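Extracellular invertase (Aspergillus kawachii, PDB 5XH8) probably hydrolyses sucrose and transfers its fructosyl units to build fructooligosaccharides such as 1-kestose, as a beta-fructofuranosidase of glycoside hydrolase family 32. Local coordinates at residues E538-S549 and A555-R566. Residues are numbered along the deposited sequence; the frame is centred on the assembly and turned at random.
Sequences ETLDLTLVVDNS and ANGRFALSTWVR
Arg-558 reaches across to Glu-538 and holds its carboxylate end-on in a salt bridge. At CB the chain sets out with CG between the backbone N and the carbonyl carbon (chi1 67°), then runs extended to NE, which carries the guanidinium to Glu-538; on the way the side chain touches Ile-381 of strand 366-385. CZ faces the carboxylate, 3.6 Å from Glu-538 OE2. NH1 meets Glu-538 OE2 at 2.8 Å in a nearly straight bond, on the syn side but tilted from the carboxylate plane, and NH2 meets Glu-538 OE1 at 2.9 Å from above that plane. Both acceptors lie close to the guanidinium plane, although the two flat groups are turned 31° apart; NH2 also bonds Arg-525 O, which further fixes its rotation. Nearby, Asn-556 N donates to Asp-541 O at 3.0 Å, and the CB of Ala-555 packs 3.9 Å from Leu-540 CD1. Arg-558 and Phe-559 together face Ala-555, forming a classic beta bulge.

At the other end Val-565 N donates to Ser-549 O (2.7 Å), while a water bridges Asn-548 O and Val-565 O. Ser-549 OG lies in the ring plane of Trp-564 at its edge, 3.4 Å from CE3, and bonds Trp-26 O.

Strand 550-555 runs between strands 534-547 and 559-564 as the centre of an antiparallel meander, so the outer two touch mainly at their ends. Strand 455-463 flanks 534-547 within the C-terminal beta-sandwich, and Ala-560 and Ser-562 pack on strand 366-385.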
ATOM      1  N   GLU A 538      15.380 -33.897  42.090  1.00 46.50           N
ATOM      2  CA  GLU A 538      15.831 -34.172  40.718  1.00 45.62           C
ATOM      3  C   GLU A 538      17.290 -33.752  40.462  1.00 41.33           C
ATOM      4  O   GLU A 538      17.729 -32.711  40.920  1.00 39.82           O
ATOM      5  CB  GLU A 538      14.906 -33.412  39.755  1.00 48.72           C
ATOM      6  CG  GLU A 538      15.106 -33.703  38.284  1.00 49.34           C
ATOM      7  CD  GLU A 538      14.074 -33.017  37.413  1.00 45.83           C
ATOM      8  OE1 GLU A 538      13.363 -32.096  37.869  1.00 40.76           O
ATOM      9  OE2 GLU A 538      13.990 -33.412  36.250  1.00 45.94           O
ATOM     10  N   THR A 539      18.028 -34.577  39.734  1.00 39.85           N
ATOM     11  CA  THR A 539      19.398 -34.257  39.347  1.00 44.31           C
ATOM     12  C   THR A 539      19.437 -33.056  38.343  1.00 43.44           C
ATOM     13  O   THR A 539      18.569 -32.927  37.472  1.00 39.31           O
ATOM     14  CB  THR A 539      20.099 -35.519  38.784  1.00 45.42           C
ATOM     15  OG1 THR A 539      20.310 -36.446  39.865  1.00 48.38           O
ATOM     16  CG2 THR A 539      21.442 -35.206  38.156  1.00 46.32           C
ATOM     17  N   LEU A 540      20.415 -32.172  38.534  1.00 41.76           N
ATOM     18  CA  LEU A 540      20.685 -31.065  37.611  1.00 41.22           C
ATOM     19  C   LEU A 540      21.663 -31.578  36.579  1.00 41.15           C
ATOM     20  O   LEU A 540      22.830 -31.823  36.894  1.00 41.28           O
ATOM     21  CB  LEU A 540      21.279 -29.864  38.345  1.00 40.65           C
ATOM     22  CG  LEU A 540      21.730 -28.675  37.485  1.00 39.85           C
ATOM     23  CD1 LEU A 540      20.553 -28.092  36.696  1.00 41.95           C
ATOM     24  CD2 LEU A 540      22.391 -27.616  38.361  1.00 38.48           C
ATOM     25  N   ASP A 541      21.154 -31.834  35.383  1.00 39.37           N
ATOM     26  CA  ASP A 541      21.957 -32.231  34.233  1.00 39.58           C
ATOM     27  C   ASP A 541      22.357 -30.995  33.408  1.00 41.71           C
ATOM     28  O   ASP A 541      21.603 -30.506  32.559  1.00 37.31           O
ATOM     29  CB  ASP A 541      21.170 -33.233  33.395  1.00 40.50           C
ATOM     30  CG  ASP A 541      22.005 -33.875  32.331  1.00 44.08           C
ATOM     31  OD1 ASP A 541      23.246 -33.794  32.406  1.00 51.27           O
ATOM     32  OD2 ASP A 541      21.424 -34.465  31.410  1.00 46.42           O
ATOM     33  N   LEU A 542      23.575 -30.531  33.660  1.00 39.39           N
ATOM     34  CA  LEU A 542      24.071 -29.270  33.181  1.00 39.20           C
ATOM     35  C   LEU A 542      24.973 -29.482  31.967  1.00 39.31           C
ATOM     36  O   LEU A 542      25.855 -30.328  32.013  1.00 37.30           O
ATOM     37  CB  LEU A 542      24.843 -28.626  34.323  1.00 40.62           C
ATOM     38  CG  LEU A 542      25.033 -27.127  34.364  1.00 44.98           C
ATOM     39  CD1 LEU A 542      23.713 -26.378  34.230  1.00 44.09           C
ATOM     40  CD2 LEU A 542      25.750 -26.775  35.666  1.00 45.29           C
ATOM     41  N   THR A 543      24.724 -28.749  30.873  1.00 35.48           N
ATOM     42  CA  THR A 543      25.705 -28.610  29.780  1.00 34.46           C
ATOM     43  C   THR A 543      26.085 -27.134  29.564  1.00 32.68           C
ATOM     44  O   THR A 543      25.208 -26.270  29.471  1.00 32.49           O
ATOM     45  CB  THR A 543      25.165 -29.195  28.474  1.00 34.28           C
ATOM     46  OG1 THR A 543      24.719 -30.537  28.689  1.00 33.79           O
ATOM     47  CG2 THR A 543      26.229 -29.186  27.390  1.00 34.17           C
ATOM     48  N   LEU A 544      27.386 -26.857  29.511  1.00 31.77           N
ATOM     49  CA  LEU A 544      27.920 -25.529  29.207  1.00 31.47           C
ATOM     50  C   LEU A 544      28.645 -25.650  27.878  1.00 29.16           C
ATOM     51  O   LEU A 544      29.497 -26.520  27.726  1.00 29.07           O
ATOM     52  CB  LEU A 544      28.904 -25.053  30.284  1.00 32.25           C
ATOM     53  CG  LEU A 544      28.387 -24.486  31.607  1.00 36.07           C
ATOM     54  CD1 LEU A 544      27.251 -25.286  32.197  1.00 39.12           C
ATOM     55  CD2 LEU A 544      29.527 -24.407  32.614  1.00 37.50           C
ATOM     56  N   VAL A 545      28.306 -24.790  26.926  1.00 26.64           N
ATOM     57  CA  VAL A 545      29.027 -24.709  25.663  1.00 26.26           C
ATOM     58  C   VAL A 545      29.636 -23.319  25.620  1.00 27.21           C
ATOM     59  O   VAL A 545      28.907 -22.310  25.608  1.00 27.53           O
ATOM     60  CB  VAL A 545      28.122 -24.907  24.434  1.00 26.59           C
ATOM     61  CG1 VAL A 545      28.957 -24.947  23.149  1.00 26.97           C
ATOM     62  CG2 VAL A 545      27.263 -26.153  24.587  1.00 27.63           C
ATOM     63  N   VAL A 546      30.964 -23.266  25.590  1.00 25.82           N
ATOM     64  CA  VAL A 546      31.690 -22.017  25.519  1.00 26.67           C
ATOM     65  C   VAL A 546      32.365 -21.972  24.162  1.00 27.15           C
ATOM     66  O   VAL A 546      33.241 -22.784  23.871  1.00 26.02           O
ATOM     67  CB  VAL A 546      32.721 -21.913  26.667  1.00 27.54           C
ATOM     68  CG1 VAL A 546      33.616 -20.685  26.511  1.00 28.28           C
ATOM     69  CG2 VAL A 546      31.991 -21.865  27.991  1.00 27.19           C
ATOM     70  N   ASP A 547      31.952 -21.017  23.335  1.00 27.05           N
ATOM     71  CA  ASP A 547      32.523 -20.837  22.005  1.00 26.46           C
ATOM     72  C   ASP A 547      33.123 -19.433  21.944  1.00 27.11           C
ATOM     73  O   ASP A 547      32.514 -18.466  21.434  1.00 24.15           O
ATOM     74  CB  ASP A 547      31.438 -21.090  20.941  1.00 25.43           C
ATOM     75  CG  ASP A 547      31.977 -21.137  19.558  1.00 24.83           C
ATOM     76  OD1 ASP A 547      33.201 -20.960  19.346  1.00 23.08           O
ATOM     77  OD2 ASP A 547      31.154 -21.349  18.641  1.00 25.38           O
ATOM     78  N   ASN A 548      34.339 -19.349  22.490  1.00 26.92           N
ATOM     79  CA  ASN A 548      35.088 -18.111  22.677  1.00 26.27           C
ATOM     80  C   ASN A 548      34.381 -17.161  23.652  1.00 27.24           C
ATOM     81  O   ASN A 548      34.630 -17.255  24.855  1.00 30.43           O
ATOM     82  CB  ASN A 548      35.483 -17.478  21.334  1.00 27.15           C
ATOM     83  CG  ASN A 548      36.831 -16.763  21.397  1.00 28.28           C
ATOM     84  OD1 ASN A 548      37.433 -16.647  22.461  1.00 29.19           O
ATOM     85  ND2 ASN A 548      37.299 -16.287  20.263  1.00 26.00           N
ATOM     86  N   SER A 549      33.533 -16.250  23.173  1.00 26.10           N
ATOM     87  CA  SER A 549      32.738 -15.380  24.039  1.00 24.67           C
ATOM     88  C   SER A 549      31.266 -15.770  24.127  1.00 24.68           C
ATOM     89  O   SER A 549      30.527 -15.162  24.889  1.00 25.86           O
ATOM     90  CB  SER A 549      32.817 -13.923  23.567  1.00 26.06           C
ATOM     91  OG  SER A 549      32.228 -13.734  22.290  1.00 25.57           O
ATOM     92  N   ALA A 555      20.081 -27.089  30.623  1.00 31.46           N
ATOM     93  CA  ALA A 555      19.766 -27.984  31.761  1.00 31.82           C
ATOM     94  C   ALA A 555      18.545 -28.854  31.495  1.00 33.72           C
ATOM     95  O   ALA A 555      17.477 -28.355  31.069  1.00 33.82           O
ATOM     96  CB  ALA A 555      19.589 -27.199  33.049  1.00 32.23           C
ATOM     97  N   ASN A 556      18.734 -30.165  31.669  1.00 33.62           N
ATOM     98  CA  ASN A 556      17.637 -31.118  31.829  1.00 34.48           C
ATOM     99  C   ASN A 556      16.744 -31.201  30.595  1.00 35.73           C
ATOM    100  O   ASN A 556      15.560 -31.538  30.701  1.00 34.54           O
ATOM    101  CB  ASN A 556      16.829 -30.767  33.093  1.00 36.47           C
ATOM    102  CG  ASN A 556      17.613 -31.036  34.378  1.00 41.63           C
ATOM    103  OD1 ASN A 556      17.242 -31.908  35.161  1.00 49.07           O
ATOM    104  ND2 ASN A 556      18.676 -30.282  34.611  1.00 39.36           N
ATOM    105  N   GLY A 557      17.321 -30.886  29.424  1.00 34.77           N
ATOM    106  CA  GLY A 557      16.603 -30.859  28.149  1.00 32.63           C
ATOM    107  C   GLY A 557      15.413 -29.926  28.071  1.00 31.58           C
ATOM    108  O   GLY A 557      14.566 -30.108  27.193  1.00 30.86           O
ATOM    109  N   ARG A 558      15.339 -28.950  28.982  1.00 30.56           N
ATOM    110  CA  ARG A 558      14.207 -28.020  29.059  1.00 33.53           C
ATOM    111  C   ARG A 558      14.572 -26.592  29.468  1.00 33.10           C
ATOM    112  O   ARG A 558      13.698 -25.804  29.763  1.00 34.91           O
ATOM    113  CB  ARG A 558      13.146 -28.568  30.029  1.00 35.87           C
ATOM    114  CG  ARG A 558      13.570 -28.636  31.489  1.00 37.50           C
ATOM    115  CD  ARG A 558      12.670 -29.600  32.269  1.00 40.57           C
ATOM    116  NE  ARG A 558      12.767 -29.409  33.722  1.00 40.68           N
ATOM    117  CZ  ARG A 558      13.105 -30.340  34.624  1.00 43.09           C
ATOM    118  NH1 ARG A 558      13.412 -31.592  34.268  1.00 45.25           N
ATOM    119  NH2 ARG A 558      13.134 -30.006  35.914  1.00 41.02           N
ATOM    120  N   PHE A 559      15.852 -26.252  29.475  1.00 32.81           N
ATOM    121  CA  PHE A 559      16.298 -24.962  29.962  1.00 31.96           C
ATOM    122  C   PHE A 559      17.443 -24.497  29.099  1.00 30.10           C
ATOM    123  O   PHE A 559      18.320 -25.291  28.777  1.00 30.91           O
ATOM    124  CB  PHE A 559      16.778 -25.068  31.393  1.00 31.22           C
ATOM    125  CG  PHE A 559      17.334 -23.800  31.940  1.00 28.38           C
ATOM    126  CD1 PHE A 559      18.689 -23.499  31.801  1.00 29.21           C
ATOM    127  CD2 PHE A 559      16.521 -22.906  32.591  1.00 28.81           C
ATOM    128  CE1 PHE A 559      19.207 -22.320  32.308  1.00 28.32           C
ATOM    129  CE2 PHE A 559      17.030 -21.730  33.107  1.00 29.59           C
ATOM    130  CZ  PHE A 559      18.381 -21.444  32.978  1.00 29.40           C
ATOM    131  N   ALA A 560      17.418 -23.215  28.732  1.00 29.65           N
ATOM    132  CA  ALA A 560      18.549 -22.572  28.049  1.00 28.87           C
ATOM    133  C   ALA A 560      18.725 -21.138  28.491  1.00 26.98           C
ATOM    134  O   ALA A 560      17.753 -20.394  28.578  1.00 25.22           O
ATOM    135  CB  ALA A 560      18.390 -22.640  26.530  1.00 28.59           C
ATOM    136  N   LEU A 561      19.980 -20.763  28.746  1.00 28.44           N
ATOM    137  CA  LEU A 561      20.364 -19.408  29.136  1.00 28.98           C
ATOM    138  C   LEU A 561      21.697 -19.073  28.452  1.00 28.62           C
ATOM    139  O   LEU A 561      22.700 -19.779  28.665  1.00 27.97           O
ATOM    140  CB  LEU A 561      20.536 -19.316  30.641  1.00 30.72           C
ATOM    141  CG  LEU A 561      21.148 -18.036  31.242  1.00 34.14           C
ATOM    142  CD1 LEU A 561      20.373 -16.801  30.888  1.00 35.52           C
ATOM    143  CD2 LEU A 561      21.193 -18.151  32.755  1.00 37.18           C
ATOM    144  N   SER A 562      21.715 -18.013  27.644  1.00 26.39           N
ATOM    145  CA  SER A 562      22.893 -17.687  26.839  1.00 26.90           C
ATOM    146  C   SER A 562      23.304 -16.238  26.990  1.00 25.57           C
ATOM    147  O   SER A 562      22.466 -15.356  27.161  1.00 25.78           O
ATOM    148  CB  SER A 562      22.658 -18.037  25.369  1.00 27.69           C
ATOM    149  OG  SER A 562      22.043 -19.302  25.258  1.00 28.27           O
ATOM    150  N   THR A 563      24.606 -15.994  26.905  1.00 25.28           N
ATOM    151  CA  THR A 563      25.142 -14.671  27.168  1.00 25.25           C
ATOM    152  C   THR A 563      26.527 -14.511  26.572  1.00 24.13           C
ATOM    153  O   THR A 563      27.054 -15.449  25.959  1.00 23.78           O
ATOM    154  CB  THR A 563      25.152 -14.372  28.686  1.00 27.15           C
ATOM    155  OG1 THR A 563      25.524 -13.005  28.916  1.00 26.42           O
ATOM    156  CG2 THR A 563      26.137 -15.320  29.422  1.00 27.74           C
ATOM    157  N   TRP A 564      27.092 -13.309  26.737  1.00 24.83           N
ATOM    158  CA  TRP A 564      28.443 -12.971  26.292  1.00 23.97           C
ATOM    159  C   TRP A 564      29.438 -13.077  27.457  1.00 24.97           C
ATOM    160  O   TRP A 564      29.213 -12.488  28.523  1.00 23.23           O
ATOM    161  CB  TRP A 564      28.480 -11.547  25.720  1.00 25.61           C
ATOM    162  CG  TRP A 564      27.656 -11.391  24.487  1.00 24.71           C
ATOM    163  CD1 TRP A 564      26.444 -10.792  24.390  1.00 26.24           C
ATOM    164  CD2 TRP A 564      27.983 -11.869  23.178  1.00 24.78           C
ATOM    165  NE1 TRP A 564      25.979 -10.875  23.090  1.00 26.49           N
ATOM    166  CE2 TRP A 564      26.914 -11.520  22.325  1.00 25.58           C
ATOM    167  CE3 TRP A 564      29.091 -12.526  22.635  1.00 24.63           C
ATOM    168  CZ2 TRP A 564      26.901 -11.842  20.959  1.00 24.48           C
ATOM    169  CZ3 TRP A 564      29.078 -12.859  21.263  1.00 25.58           C
ATOM    170  CH2 TRP A 564      27.979 -12.508  20.445  1.00 24.67           C
ATOM    171  N   VAL A 565      30.516 -13.831  27.246  1.00 25.74           N
ATOM    172  CA  VAL A 565      31.587 -13.957  28.236  1.00 27.33           C
ATOM    173  C   VAL A 565      32.901 -13.489  27.616  1.00 27.52           C
ATOM    174  O   VAL A 565      33.665 -14.266  27.077  1.00 29.46           O
ATOM    175  CB  VAL A 565      31.663 -15.369  28.866  1.00 27.64           C
ATOM    176  CG1 VAL A 565      30.523 -15.543  29.846  1.00 26.97           C
ATOM    177  CG2 VAL A 565      31.650 -16.489  27.833  1.00 28.93           C
ATOM    178  N   ARG A 566      33.132 -12.182  27.686  1.00 25.72           N
ATOM    179  CA  ARG A 566      34.179 -11.573  26.901  1.00 26.40           C
ATOM    180  C   ARG A 566      35.504 -11.469  27.706  1.00 27.51           C
ATOM    181  O   ARG A 566      36.002 -10.378  27.971  1.00 27.13           O
ATOM    182  CB  ARG A 566      33.669 -10.238  26.331  1.00 28.35           C
ATOM    183  CG  ARG A 566      32.640 -10.471  25.209  1.00 30.21           C
ATOM    184  CD  ARG A 566      32.318  -9.286  24.276  1.00 33.63           C
ATOM    185  NE  ARG A 566      31.144  -8.649  24.760  1.00 35.99           N
ATOM    186  CZ  ARG A 566      29.957  -8.476  24.179  1.00 30.43           C
ATOM    187  NH1 ARG A 566      29.656  -8.745  22.900  1.00 31.69           N
ATOM    188  NH2 ARG A 566      29.058  -7.904  24.950  1.00 27.70           N
TER
HETATM  189  O   HOH W   1      36.412 -15.386  26.247  1.00 37.26           O